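Local coordinates for uric acid degradation bifunctional protein PucL (Bacillus subtilis, PDB 6A4M) that probably oxidises urate to 5-hydroxyisourate as a urate oxidase and, as a bifunctional enzyme of uric acid degradation, probably also has a decarboxylase activity, at residues N7-R12 / E110-E115; V37-T42 / E85-Y90; T156-E161 / D209-D214; L194-N199 / Q241-H246; C249-L252 / Q257-D260. All blocks are in the same frame, centred on the assembly; numbering follows the deposited sequence.

Contact 1 of 5, residues N7-R12 / E110-E115; sequences NVFAYR and EDIPFE
Phe9 and Tyr11 meet Ile112 and Phe114 on one face of an antiparallel beta sheet, an apolar cluster formed by two strands that are not direct neighbours. Strand 36-45 runs between them, which explains why even the nearest alpha carbons, Tyr11 CA and Ile112 CA, are 8.7 Å apart and no hydrogen bond crosses the contact. The link is made by side chains alone, and Ile112 is its hub. Its CG1 lies beside the backbone N (chi1 -65°) and the chain runs on extended, which carries CD1 in among the rings. There CD1 touches Phe9 CD2 at 3.6 Å on one ring and Tyr11 CE1, also at 3.6 Å, on the other; both aromatic side chains run about perpendicular to the isoleucine. The second junction is aromatic: Tyr11 CE1 lies 4.0 Å from Phe114 CZ and approaches the phenylalanine at its edge, close to the ring plane. Ile112 is buried, whereas Phe9 and Tyr11 are exposed in the single chain, consistent with a sheet face that oligomeric uricases turn inward. Backbone bonds join Ala10 to Val39 and Glu110 to Asp40, so strand 36-45 sets the spacing. Phe114 also packs on Phe132 and Arg134 of strand 131-134, while Val8 and Ala10 face Ile72 and Leu76 of helix 64-78.

Contact 2 of 5, residues V37-T42 / E85-Y90; sequences VGVDVT and EGFLHY
Phe87 meets Val39 and Val41 because its CG stands anti to the backbone N (chi1 172°), swinging the benzyl group off helix 84-98 toward strand 36-45. On the strand, Val41 holds CG1 in the corresponding anti position (chi1 -180°), which puts CG2 beside its backbone N, at the edge of the ring. The two valines are two residues apart, so both branches reach the same face of the sheet and a single aromatic ring can serve them. Phe87 CE2 is the ring atom used in both cases. Val41 CG2 comes to it at 4.1 Å, near the ring plane, while Val39 CG1 lies slightly farther from CE2, at 4.3 Å, and approaches obliquely. Leu88 stays looser, with its CD2 4.9 Å from Val41 CG2. No hydrogen bond crosses the contact, which covers 108 Å² and involves buried side chains alone, so it is purely apolar packing of a helix against a sheet. Helices packed on one face of an antiparallel sheet are the layout expected in the tunnelling fold (T-fold), to which uricases belong. Strand 36-45 is flanked by strands 3-13 and 104-121, its Val39 bonded to Ala10 and Gly38 to Ile112. Along the helix, Leu88 extends the packing over Leu107, Ser142 and Leu144 of strands 104-121 and 139-148.

Contact 3 of 5, residues T156-E161 / D209-D214; sequences TEQYSE and DSYASD
Gln158 and Ser210 form the close part of this contact, between strand 153-169 and the loop that precedes helix 221-233. The glutamine starts anti to its own N (chi1 -173°) and runs out extended, laying its terminal amide against the serine: CD is 3.8 Å from Ser210 CB. The same amide abuts the ring of Tyr211, the two planes turned 83° apart and therefore nearly perpendicular. The looser part lies at Ser160, whose OG is 4.2 Å from Ser210 OG, too far for a direct bond. A water fills the interval, donating to Ser160 OG at 2.9 Å and bonded to Ser210 OG at 2.9 Å. Ser160 OG is further bonded to Ser142, and Tyr211 stacks on His89 of helix 84-98. An alanine in place of Gln158 would probably open a gap beside Ser210 and leave the Tyr211 ring without its amide neighbour. No direct hydrogen bond across the contact is clear; the water bridges the two hydroxyls and Ser160 OG is also bonded to Glu85, so the buried polar groups of strand and loop are probably satisfied through this chain of bonds rather than by a direct one.

Contact 4 of 5, residues L194-N199 / Q241-H246; sequences LFVYLN and QNLIYH
Leu198 and Ile244 make the closest apolar approach, with Leu198 CD2 3.7 Å from Ile244 CG2. The isoleucine carries CG1 between its backbone N and carbonyl carbon (chi1 69°), which leaves CG2 beside the N and turned to the leucine. A second and looser apolar pair, Val196 CG2 with Leu243 CD2, lies at 4.4 Å, and Leu194 CD2 stands 4.6 Å from that same Leu243 CD2. Leu194, Val196 and Leu198 point to the helix from the same face of the strand. This is the sheet-and-helix layering of the T-fold expected of a uricase, with helix 240-254 covering strand 194-204. Helix 221-233 packs alongside, Phe232 touching both Leu194 and Leu243, and Ile244 also leans on Phe263 of strand 258-267. Hydrogen bonding plays no part across the contact; it runs within each element, as from Tyr245 N to Gln241 O at 3.0 Å in the helix, and from strand 194-204 to its neighbours, Val196 pairing with Leu167. Polar contact appears on the other face of the strand, where Asn199 OD1 binds the backbone N of Asp164 and a glycerol probably taken up from the crystallisation liquor.

Contact 5 of 5, residues C249-L252 / Q257-D260; sequences CRIL and QLTD
Leu258 is gripped by two consecutive helix residues, Ile251 and Leu252. Ile251 sends its CG2 branch to Leu258 CD1 at 3.6 Å, the two side chains running at a slant to each other. Leu252 works from the other end of the same leucine: its CD2 lies 4.0 Å from Leu258 CB. The CG of Leu252 sits beside the backbone N (chi1 -68°) and its chain continues extended, so that CD2 rests against the backbone of the turn, 3.8 Å from Leu258 O and 4.0 Å from Asp260 N. The chain bends at Thr259, which lets the peptide groups on both sides of the bend pass by one methyl. In the next shell, Val261 of strand 258-267 backs both helix residues, Ile251 packs on Val224 and Leu227 of helix 221-233, and Leu258 rests on Trp202 and Tyr204. Thr259 and Asp260 are both backbone-bonded to Gln203, which fixes the bend on strand 194-204. Outermost, Arg301 ties the two segments together, with its NH2 bonded to Leu252 O and its NH1 to Leu258 O. The connection from helix 240-254 into strand 258-267 is thus closed by apolar side chains inside and by an arginine bridging two carbonyls, a pairing that probably helps satisfy the two carbonyl oxygens near the end of the helix and the start of the strand.

How the contacts relate
The five contacts share one large antiparallel sheet, with contacts 1 and 2 at one end and contacts 4 and 5 toward the other; the centres of contacts 1 and 4 are about 27 Å apart. Contacts 1 and 2 join through strand 36-45, for instance by Arg12 N to Val37 O at 2.8 Å, and lie on opposite faces of it, Asp40 facing the contact 1 side and Val39 and Val41 the helix side. Contact 3 is tied to contact 2 by Glu85 OE2 and Ser160 OG at 2.8 Å. Contacts 4 and 5 use successive parts of helix 240-254, their centres about 16 Å apart. The active site is not marked among these residues; the glycerol lies about 5 Å from the Leu198 side chain.

Contact 1 of 5, residues N7-R12 / E110-E115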
# COMPACT_ATOMS: atom_id res chain seq x y z
N ASN A 7 8.57 15.49 -2.42
CA ASN A 7 7.85 15.57 -3.70
C ASN A 7 8.73 15.22 -4.91
O ASN A 7 8.66 15.87 -5.95
CB ASN A 7 7.17 16.95 -3.88
CG ASN A 7 5.83 17.06 -3.17
OD1 ASN A 7 5.31 16.09 -2.63
ND2 ASN A 7 5.26 18.26 -3.18
N VAL A 8 9.55 14.19 -4.76
CA VAL A 8 10.38 13.70 -5.86
C VAL A 8 9.56 12.68 -6.64
O VAL A 8 9.56 11.49 -6.32
CB VAL A 8 11.71 13.11 -5.36
CG1 VAL A 8 12.56 12.64 -6.54
CG2 VAL A 8 12.46 14.14 -4.53
N PHE A 9 8.83 13.17 -7.64
CA PHE A 9 8.06 12.32 -8.55
C PHE A 9 9.00 11.62 -9.51
O PHE A 9 9.92 12.25 -10.06
CB PHE A 9 7.06 13.14 -9.37
CG PHE A 9 5.84 13.58 -8.60
CD1 PHE A 9 5.89 14.65 -7.72
CD2 PHE A 9 4.62 12.93 -8.79
CE1 PHE A 9 4.76 15.06 -7.02
CE2 PHE A 9 3.48 13.34 -8.10
CZ PHE A 9 3.55 14.41 -7.22
N ALA A 10 8.77 10.33 -9.71
CA ALA A 10 9.53 9.54 -10.67
C ALA A 10 8.61 8.52 -11.32
O ALA A 10 7.99 7.72 -10.63
CB ALA A 10 10.70 8.86 -9.98
N TYR A 11 8.51 8.57 -12.65
CA TYR A 11 7.73 7.60 -13.43
C TYR A 11 8.68 6.73 -14.25
O TYR A 11 9.57 7.24 -14.92
CB TYR A 11 6.77 8.33 -14.37
CG TYR A 11 5.81 9.26 -13.66
CD1 TYR A 11 4.65 8.76 -13.06
CD2 TYR A 11 6.06 10.63 -13.58
CE1 TYR A 11 3.77 9.61 -12.39
CE2 TYR A 11 5.19 11.48 -12.92
CZ TYR A 11 4.04 10.96 -12.33
OH TYR A 11 3.17 11.80 -11.67
N ARG A 12 8.48 5.41 -14.19
CA ARG A 12 9.30 4.45 -14.93
C ARG A 12 8.40 3.63 -15.85
O ARG A 12 7.47 2.97 -15.38
CB ARG A 12 10.04 3.54 -13.95
CG ARG A 12 10.78 2.34 -14.53
CD ARG A 12 11.98 2.71 -15.37
NE ARG A 12 12.43 1.56 -16.15
CZ ARG A 12 13.22 0.57 -15.72
NH1 ARG A 12 13.70 0.54 -14.47
NH2 ARG A 12 13.54 -0.42 -16.55
N GLU A 110 5.56 6.61 -2.14
CA GLU A 110 4.11 6.59 -2.36
C GLU A 110 3.77 6.23 -3.81
O GLU A 110 4.10 6.98 -4.72
CB GLU A 110 3.47 7.95 -2.04
CG GLU A 110 2.77 8.03 -0.70
CD GLU A 110 1.73 9.14 -0.66
OE1 GLU A 110 0.69 9.00 -1.34
OE2 GLU A 110 1.97 10.14 0.05
N ASP A 111 3.08 5.11 -4.00
CA ASP A 111 2.70 4.63 -5.32
C ASP A 111 1.70 5.58 -5.97
O ASP A 111 0.79 6.08 -5.32
CB ASP A 111 2.09 3.23 -5.22
CG ASP A 111 1.69 2.65 -6.58
OD1 ASP A 111 2.43 2.84 -7.56
OD2 ASP A 111 0.62 1.99 -6.65
N ILE A 112 1.91 5.85 -7.25
CA ILE A 112 0.93 6.52 -8.09
C ILE A 112 0.31 5.39 -8.93
O ILE A 112 0.91 4.97 -9.92
CB ILE A 112 1.57 7.60 -8.98
CG1 ILE A 112 2.13 8.73 -8.11
CG2 ILE A 112 0.54 8.16 -9.97
CD1 ILE A 112 3.09 9.66 -8.82
N PRO A 113 -0.86 4.86 -8.50
CA PRO A 113 -1.37 3.65 -9.14
C PRO A 113 -1.88 3.90 -10.56
O PRO A 113 -2.58 4.89 -10.80
CB PRO A 113 -2.52 3.20 -8.23
CG PRO A 113 -2.77 4.32 -7.27
CD PRO A 113 -1.85 5.46 -7.59
N PHE A 114 -1.52 3.01 -11.48
CA PHE A 114 -2.01 3.04 -12.85
C PHE A 114 -2.83 1.79 -13.12
O PHE A 114 -2.41 0.68 -12.80
CB PHE A 114 -0.84 3.16 -13.83
CG PHE A 114 -0.19 4.52 -13.82
CD1 PHE A 114 -0.76 5.58 -14.51
CD2 PHE A 114 0.98 4.74 -13.09
CE1 PHE A 114 -0.17 6.84 -14.49
CE2 PHE A 114 1.57 5.99 -13.07
CZ PHE A 114 0.99 7.04 -13.77
N GLU A 115 -4.01 1.98 -13.72
CA GLU A 115 -4.99 0.91 -13.94
C GLU A 115 -5.29 0.77 -15.43
O GLU A 115 -5.77 1.72 -16.05
CB GLU A 115 -6.29 1.22 -13.19
CG GLU A 115 -6.15 1.33 -11.67
CD GLU A 115 -7.43 1.79 -10.98
OE1 GLU A 115 -8.34 2.33 -11.65
OE2 GLU A 115 -7.53 1.62 -9.75

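Contact 2 of 5, residues V37-T42 / E85-Y90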
# COMPACT_ATOMS: atom_id res chain seq x y z
N VAL A 37 4.89 2.69 -14.05
CA VAL A 37 4.95 2.74 -12.60
C VAL A 37 5.28 4.18 -12.22
O VAL A 37 6.13 4.82 -12.84
CB VAL A 37 6.04 1.78 -12.07
CG1 VAL A 37 6.27 1.97 -10.57
CG2 VAL A 37 5.66 0.34 -12.38
N GLY A 38 4.57 4.69 -11.22
CA GLY A 38 4.81 6.02 -10.69
C GLY A 38 5.05 5.93 -9.20
O GLY A 38 4.37 5.16 -8.51
N VAL A 39 6.01 6.70 -8.70
CA VAL A 39 6.30 6.74 -7.27
C VAL A 39 6.65 8.17 -6.85
O VAL A 39 7.22 8.94 -7.62
CB VAL A 39 7.43 5.76 -6.88
CG1 VAL A 39 8.78 6.19 -7.45
CG2 VAL A 39 7.50 5.60 -5.36
N ASP A 40 6.29 8.49 -5.61
CA ASP A 40 6.52 9.80 -5.03
C ASP A 40 7.47 9.62 -3.85
O ASP A 40 7.06 9.15 -2.78
CB ASP A 40 5.20 10.39 -4.59
CG ASP A 40 5.25 11.88 -4.50
OD1 ASP A 40 5.94 12.40 -3.61
OD2 ASP A 40 4.60 12.51 -5.35
N VAL A 41 8.74 9.96 -4.05
CA VAL A 41 9.77 9.72 -3.06
C VAL A 41 9.95 10.93 -2.15
O VAL A 41 10.00 12.07 -2.62
CB VAL A 41 11.12 9.35 -3.71
CG1 VAL A 41 12.19 9.10 -2.63
CG2 VAL A 41 10.96 8.13 -4.60
N THR A 42 10.00 10.66 -0.85
CA THR A 42 10.49 11.60 0.15
C THR A 42 11.80 11.00 0.69
O THR A 42 11.85 9.82 1.03
CB THR A 42 9.49 11.77 1.30
OG1 THR A 42 8.20 12.10 0.77
CG2 THR A 42 9.93 12.87 2.26
N GLU A 85 9.25 -1.44 -2.80
CA GLU A 85 9.97 -1.84 -1.58
C GLU A 85 11.46 -2.12 -1.86
O GLU A 85 12.33 -1.68 -1.11
CB GLU A 85 9.33 -3.08 -0.94
CG GLU A 85 7.96 -2.83 -0.31
CD GLU A 85 6.77 -3.09 -1.23
OE1 GLU A 85 6.88 -2.88 -2.46
OE2 GLU A 85 5.71 -3.51 -0.71
N GLY A 86 11.72 -2.85 -2.95
CA GLY A 86 13.08 -3.14 -3.39
C GLY A 86 13.82 -1.92 -3.92
O GLY A 86 15.02 -1.77 -3.70
N PHE A 87 13.10 -1.04 -4.62
CA PHE A 87 13.65 0.23 -5.10
C PHE A 87 14.17 1.10 -3.95
O PHE A 87 15.25 1.68 -4.05
CB PHE A 87 12.62 1.01 -5.92
CG PHE A 87 13.06 2.41 -6.28
CD1 PHE A 87 14.24 2.61 -6.98
CD2 PHE A 87 12.29 3.52 -5.91
CE1 PHE A 87 14.65 3.89 -7.32
CE2 PHE A 87 12.70 4.80 -6.25
CZ PHE A 87 13.89 4.99 -6.95
N LEU A 88 13.40 1.19 -2.87
CA LEU A 88 13.82 1.96 -1.69
C LEU A 88 15.05 1.34 -1.03
O LEU A 88 15.96 2.06 -0.63
CB LEU A 88 12.67 2.09 -0.68
CG LEU A 88 11.41 2.84 -1.13
CD1 LEU A 88 10.43 2.93 0.03
CD2 LEU A 88 11.72 4.22 -1.68
N HIS A 89 15.06 0.01 -0.91
CA HIS A 89 16.21 -0.75 -0.40
C HIS A 89 17.48 -0.51 -1.23
O HIS A 89 18.55 -0.29 -0.67
CB HIS A 89 15.86 -2.24 -0.34
CG HIS A 89 16.97 -3.12 0.16
ND1 HIS A 89 17.68 -3.96 -0.67
CD2 HIS A 89 17.48 -3.29 1.40
CE1 HIS A 89 18.58 -4.61 0.04
NE2 HIS A 89 18.48 -4.23 1.30
N TYR A 90 17.32 -0.56 -2.55
CA TYR A 90 18.39 -0.22 -3.49
C TYR A 90 18.93 1.18 -3.21
O TYR A 90 20.11 1.33 -2.87
CB TYR A 90 17.85 -0.33 -4.93
CG TYR A 90 18.80 0.02 -6.06
CD1 TYR A 90 20.14 -0.38 -6.05
CD2 TYR A 90 18.34 0.72 -7.18
CE1 TYR A 90 21.00 -0.07 -7.10
CE2 TYR A 90 19.19 1.03 -8.23
CZ TYR A 90 20.51 0.63 -8.20
OH TYR A 90 21.34 0.95 -9.25

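Contact 3 of 5, residues T156-E161 / D209-D214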
# COMPACT_ATOMS: atom_id res chain seq x y z
N THR A 156 16.39 -0.32 10.40
CA THR A 156 15.81 0.04 11.72
C THR A 156 14.28 -0.03 11.69
O THR A 156 13.65 -0.43 12.68
CB THR A 156 16.30 1.41 12.30
OG1 THR A 156 15.21 2.11 12.92
CG2 THR A 156 16.92 2.35 11.26
N GLU A 157 13.68 0.38 10.57
CA GLU A 157 12.24 0.27 10.36
C GLU A 157 11.95 -0.08 8.90
O GLU A 157 12.66 0.36 7.99
CB GLU A 157 11.55 1.59 10.72
CG GLU A 157 10.02 1.51 10.71
CD GLU A 157 9.35 2.78 11.20
OE1 GLU A 157 9.93 3.88 11.05
OE2 GLU A 157 8.22 2.67 11.74
N GLN A 158 10.91 -0.89 8.70
CA GLN A 158 10.42 -1.21 7.37
C GLN A 158 8.97 -1.67 7.44
O GLN A 158 8.66 -2.62 8.16
CB GLN A 158 11.26 -2.30 6.71
CG GLN A 158 10.88 -2.55 5.25
CD GLN A 158 11.16 -3.96 4.78
OE1 GLN A 158 11.89 -4.17 3.82
NE2 GLN A 158 10.57 -4.95 5.46
N TYR A 159 8.10 -1.00 6.70
CA TYR A 159 6.73 -1.47 6.50
C TYR A 159 6.18 -1.01 5.17
O TYR A 159 6.65 -0.03 4.60
CB TYR A 159 5.81 -1.02 7.64
CG TYR A 159 5.65 0.48 7.78
CD1 TYR A 159 4.61 1.16 7.13
CD2 TYR A 159 6.50 1.22 8.60
CE1 TYR A 159 4.45 2.53 7.27
CE2 TYR A 159 6.35 2.59 8.75
CZ TYR A 159 5.32 3.24 8.08
OH TYR A 159 5.17 4.60 8.23
N SER A 160 5.21 -1.77 4.67
CA SER A 160 4.43 -1.39 3.50
C SER A 160 2.99 -1.22 3.94
O SER A 160 2.56 -1.76 4.96
CB SER A 160 4.54 -2.44 2.41
OG SER A 160 5.85 -2.42 1.86
N GLU A 161 2.24 -0.46 3.16
CA GLU A 161 0.96 0.06 3.59
C GLU A 161 0.02 0.23 2.41
O GLU A 161 0.47 0.55 1.31
CB GLU A 161 1.21 1.42 4.25
CG GLU A 161 0.02 2.02 4.99
CD GLU A 161 0.41 3.24 5.81
OE1 GLU A 161 1.45 3.87 5.51
OE2 GLU A 161 -0.34 3.57 6.75
N ASP A 209 11.97 -10.55 2.20
CA ASP A 209 10.70 -10.98 1.60
C ASP A 209 9.89 -9.81 1.03
O ASP A 209 9.04 -10.01 0.15
CB ASP A 209 9.83 -11.72 2.62
CG ASP A 209 10.46 -13.01 3.12
OD1 ASP A 209 11.57 -13.37 2.68
OD2 ASP A 209 9.84 -13.67 3.98
N SER A 210 10.14 -8.61 1.54
CA SER A 210 9.50 -7.38 1.07
C SER A 210 9.83 -6.97 -0.37
O SER A 210 9.04 -6.26 -0.99
CB SER A 210 9.85 -6.23 2.01
OG SER A 210 9.08 -5.08 1.72
N TYR A 211 10.98 -7.39 -0.91
CA TYR A 211 11.46 -6.90 -2.22
C TYR A 211 11.02 -7.76 -3.41
O TYR A 211 11.27 -7.40 -4.56
CB TYR A 211 12.99 -6.73 -2.23
CG TYR A 211 13.56 -6.20 -0.92
CD1 TYR A 211 12.96 -5.13 -0.25
CD2 TYR A 211 14.69 -6.78 -0.34
CE1 TYR A 211 13.46 -4.66 0.95
CE2 TYR A 211 15.20 -6.31 0.86
CZ TYR A 211 14.58 -5.25 1.50
OH TYR A 211 15.07 -4.78 2.70
N ALA A 212 10.36 -8.90 -3.13
CA ALA A 212 9.80 -9.79 -4.17
C ALA A 212 10.84 -10.39 -5.12
O ALA A 212 10.53 -10.66 -6.29
CB ALA A 212 8.70 -9.07 -4.95
N SER A 213 12.06 -10.61 -4.63
CA SER A 213 13.09 -11.29 -5.42
C SER A 213 12.69 -12.76 -5.53
O SER A 213 12.69 -13.32 -6.63
CB SER A 213 14.48 -11.14 -4.78
OG SER A 213 15.49 -11.39 -5.74
N ASP A 214 12.35 -13.35 -4.39
CA ASP A 214 11.51 -14.55 -4.34
C ASP A 214 10.06 -14.01 -4.33
O ASP A 214 9.60 -13.53 -3.29
CB ASP A 214 11.80 -15.39 -3.09
CG ASP A 214 10.97 -16.68 -3.01
OD1 ASP A 214 10.11 -16.93 -3.89
OD2 ASP A 214 11.17 -17.45 -2.05
O HOH W 1 7.97 -3.18 3.62

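Contact 4 of 5, residues L194-N199 / Q241-H246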
# COMPACT_ATOMS: atom_id res chain seq x y z
N LEU A 194 -22.32 1.19 7.34
CA LEU A 194 -21.02 1.52 7.93
C LEU A 194 -20.04 1.94 6.83
O LEU A 194 -19.75 1.15 5.93
CB LEU A 194 -20.48 0.33 8.71
CG LEU A 194 -19.10 0.43 9.37
CD1 LEU A 194 -18.98 1.67 10.24
CD2 LEU A 194 -18.84 -0.83 10.19
N PHE A 195 -19.54 3.18 6.92
CA PHE A 195 -18.59 3.73 5.96
C PHE A 195 -17.27 3.99 6.68
O PHE A 195 -17.19 4.90 7.52
CB PHE A 195 -19.16 5.03 5.35
CG PHE A 195 -18.36 5.62 4.19
CD1 PHE A 195 -17.40 4.89 3.48
CD2 PHE A 195 -18.64 6.92 3.77
CE1 PHE A 195 -16.71 5.46 2.42
CE2 PHE A 195 -17.95 7.49 2.70
CZ PHE A 195 -16.98 6.76 2.03
N VAL A 196 -16.25 3.19 6.36
CA VAL A 196 -14.92 3.32 6.99
C VAL A 196 -13.81 3.66 5.99
O VAL A 196 -13.82 3.18 4.85
CB VAL A 196 -14.50 2.06 7.80
CG1 VAL A 196 -15.51 1.78 8.89
CG2 VAL A 196 -14.31 0.83 6.91
N TYR A 197 -12.89 4.51 6.43
CA TYR A 197 -11.61 4.74 5.76
C TYR A 197 -10.59 3.87 6.49
O TYR A 197 -10.56 3.86 7.72
CB TYR A 197 -11.17 6.20 5.87
CG TYR A 197 -11.99 7.26 5.15
CD1 TYR A 197 -13.24 6.99 4.58
CD2 TYR A 197 -11.51 8.57 5.08
CE1 TYR A 197 -13.96 7.99 3.94
CE2 TYR A 197 -12.23 9.57 4.45
CZ TYR A 197 -13.45 9.28 3.88
OH TYR A 197 -14.15 10.29 3.25
N LEU A 198 -9.75 3.16 5.74
CA LEU A 198 -8.76 2.25 6.32
C LEU A 198 -7.38 2.46 5.72
O LEU A 198 -7.22 2.38 4.51
CB LEU A 198 -9.19 0.79 6.10
CG LEU A 198 -10.34 0.26 6.95
CD1 LEU A 198 -10.78 -1.11 6.45
CD2 LEU A 198 -9.96 0.18 8.42
N ASN A 199 -6.41 2.76 6.57
CA ASN A 199 -5.00 2.57 6.24
C ASN A 199 -4.57 1.27 6.92
O ASN A 199 -4.83 1.09 8.10
CB ASN A 199 -4.14 3.73 6.74
CG ASN A 199 -4.43 5.05 6.02
OD1 ASN A 199 -5.17 5.10 5.03
ND2 ASN A 199 -3.84 6.12 6.53
N GLN A 241 -13.69 -1.96 15.61
CA GLN A 241 -12.58 -2.69 16.27
C GLN A 241 -12.64 -4.19 15.94
O GLN A 241 -11.60 -4.82 15.72
CB GLN A 241 -12.52 -2.43 17.80
CG GLN A 241 -13.37 -3.33 18.72
CD GLN A 241 -12.66 -3.77 20.00
OE1 GLN A 241 -11.44 -3.93 20.04
NE2 GLN A 241 -13.44 -4.00 21.05
N ASN A 242 -13.85 -4.74 15.88
CA ASN A 242 -14.06 -6.14 15.52
C ASN A 242 -13.75 -6.38 14.04
O ASN A 242 -13.16 -7.40 13.68
CB ASN A 242 -15.51 -6.55 15.82
CG ASN A 242 -15.73 -8.04 15.69
OD1 ASN A 242 -15.13 -8.84 16.41
ND2 ASN A 242 -16.60 -8.43 14.76
N LEU A 243 -14.13 -5.43 13.18
CA LEU A 243 -13.85 -5.51 11.74
C LEU A 243 -12.35 -5.54 11.46
O LEU A 243 -11.87 -6.42 10.75
CB LEU A 243 -14.50 -4.34 10.99
CG LEU A 243 -14.18 -4.14 9.51
CD1 LEU A 243 -14.45 -5.40 8.70
CD2 LEU A 243 -14.98 -2.98 8.94
N ILE A 244 -11.62 -4.58 12.03
CA ILE A 244 -10.16 -4.49 11.81
C ILE A 244 -9.38 -5.62 12.50
O ILE A 244 -8.30 -5.99 12.02
CB ILE A 244 -9.57 -3.10 12.18
CG1 ILE A 244 -9.60 -2.84 13.70
CG2 ILE A 244 -10.27 -2.00 11.38
CD1 ILE A 244 -9.26 -1.41 14.09
N TYR A 245 -9.91 -6.16 13.60
CA TYR A 245 -9.34 -7.34 14.25
C TYR A 245 -9.43 -8.58 13.35
O TYR A 245 -8.47 -9.34 13.23
CB TYR A 245 -10.03 -7.61 15.60
CG TYR A 245 -9.44 -8.77 16.38
CD1 TYR A 245 -8.27 -8.62 17.12
CD2 TYR A 245 -10.06 -10.03 16.36
CE1 TYR A 245 -7.73 -9.69 17.83
CE2 TYR A 245 -9.52 -11.11 17.07
CZ TYR A 245 -8.36 -10.93 17.80
OH TYR A 245 -7.81 -11.99 18.50
N HIS A 246 -10.59 -8.78 12.72
CA HIS A 246 -10.79 -9.91 11.80
C HIS A 246 -9.98 -9.78 10.50
O HIS A 246 -9.50 -10.79 9.98
CB HIS A 246 -12.28 -10.13 11.51
CG HIS A 246 -12.97 -10.98 12.54
ND1 HIS A 246 -12.99 -12.35 12.48
CD2 HIS A 246 -13.65 -10.64 13.67
CE1 HIS A 246 -13.66 -12.83 13.52
NE2 HIS A 246 -14.07 -11.81 14.25

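Contact 5 of 5, residues C249-L252 / Q257-D260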
# COMPACT_ATOMS: atom_id res chain seq x y z
N CYS A 249 -6.17 -10.61 11.59
CA CYS A 249 -6.00 -12.06 11.79
C CYS A 249 -6.01 -12.82 10.46
O CYS A 249 -5.20 -13.72 10.25
CB CYS A 249 -7.08 -12.63 12.73
SG CYS A 249 -6.86 -12.19 14.48
N ARG A 250 -6.92 -12.44 9.56
CA ARG A 250 -7.02 -13.09 8.25
C ARG A 250 -5.78 -12.84 7.39
O ARG A 250 -5.33 -13.75 6.69
CB ARG A 250 -8.28 -12.62 7.51
CG ARG A 250 -8.60 -13.43 6.26
CD ARG A 250 -9.21 -14.79 6.56
NE ARG A 250 -10.67 -14.77 6.40
CZ ARG A 250 -11.56 -14.55 7.36
NH1 ARG A 250 -11.21 -14.34 8.64
NH2 ARG A 250 -12.85 -14.55 7.05
N ILE A 251 -5.25 -11.62 7.42
CA ILE A 251 -4.01 -11.29 6.71
C ILE A 251 -2.83 -12.10 7.26
O ILE A 251 -2.02 -12.62 6.49
CB ILE A 251 -3.71 -9.76 6.75
CG1 ILE A 251 -4.73 -8.99 5.90
CG2 ILE A 251 -2.29 -9.45 6.26
CD1 ILE A 251 -4.85 -7.52 6.26
N LEU A 252 -2.73 -12.19 8.59
CA LEU A 252 -1.68 -12.98 9.23
C LEU A 252 -1.80 -14.47 8.93
O LEU A 252 -0.79 -15.14 8.71
CB LEU A 252 -1.68 -12.76 10.75
CG LEU A 252 -1.25 -11.37 11.22
CD1 LEU A 252 -1.53 -11.22 12.70
CD2 LEU A 252 0.22 -11.10 10.93
N GLN A 257 4.63 -15.06 6.60
CA GLN A 257 5.76 -14.11 6.52
C GLN A 257 5.66 -12.91 7.47
O GLN A 257 6.67 -12.44 8.00
CB GLN A 257 5.91 -13.50 5.10
CG GLN A 257 5.87 -14.46 3.91
CD GLN A 257 4.58 -14.34 3.10
OE1 GLN A 257 4.60 -13.89 1.96
NE2 GLN A 257 3.47 -14.75 3.69
N LEU A 258 4.44 -12.40 7.67
CA LEU A 258 4.21 -11.16 8.41
C LEU A 258 4.23 -11.37 9.93
O LEU A 258 3.75 -12.39 10.43
CB LEU A 258 2.88 -10.52 8.00
CG LEU A 258 2.70 -10.24 6.50
CD1 LEU A 258 1.31 -9.70 6.21
CD2 LEU A 258 3.77 -9.27 5.99
N THR A 259 4.80 -10.40 10.64
CA THR A 259 4.84 -10.40 12.10
C THR A 259 3.59 -9.75 12.69
O THR A 259 3.02 -10.25 13.66
CB THR A 259 6.09 -9.64 12.61
OG1 THR A 259 7.27 -10.24 12.05
CG2 THR A 259 6.18 -9.68 14.13
N ASP A 260 3.19 -8.62 12.12
CA ASP A 260 2.03 -7.87 12.60
C ASP A 260 1.41 -7.01 11.50
O ASP A 260 2.06 -6.70 10.50
CB ASP A 260 2.42 -6.99 13.80
CG ASP A 260 3.69 -6.19 13.57
OD1 ASP A 260 3.71 -5.34 12.65
OD2 ASP A 260 4.67 -6.42 14.30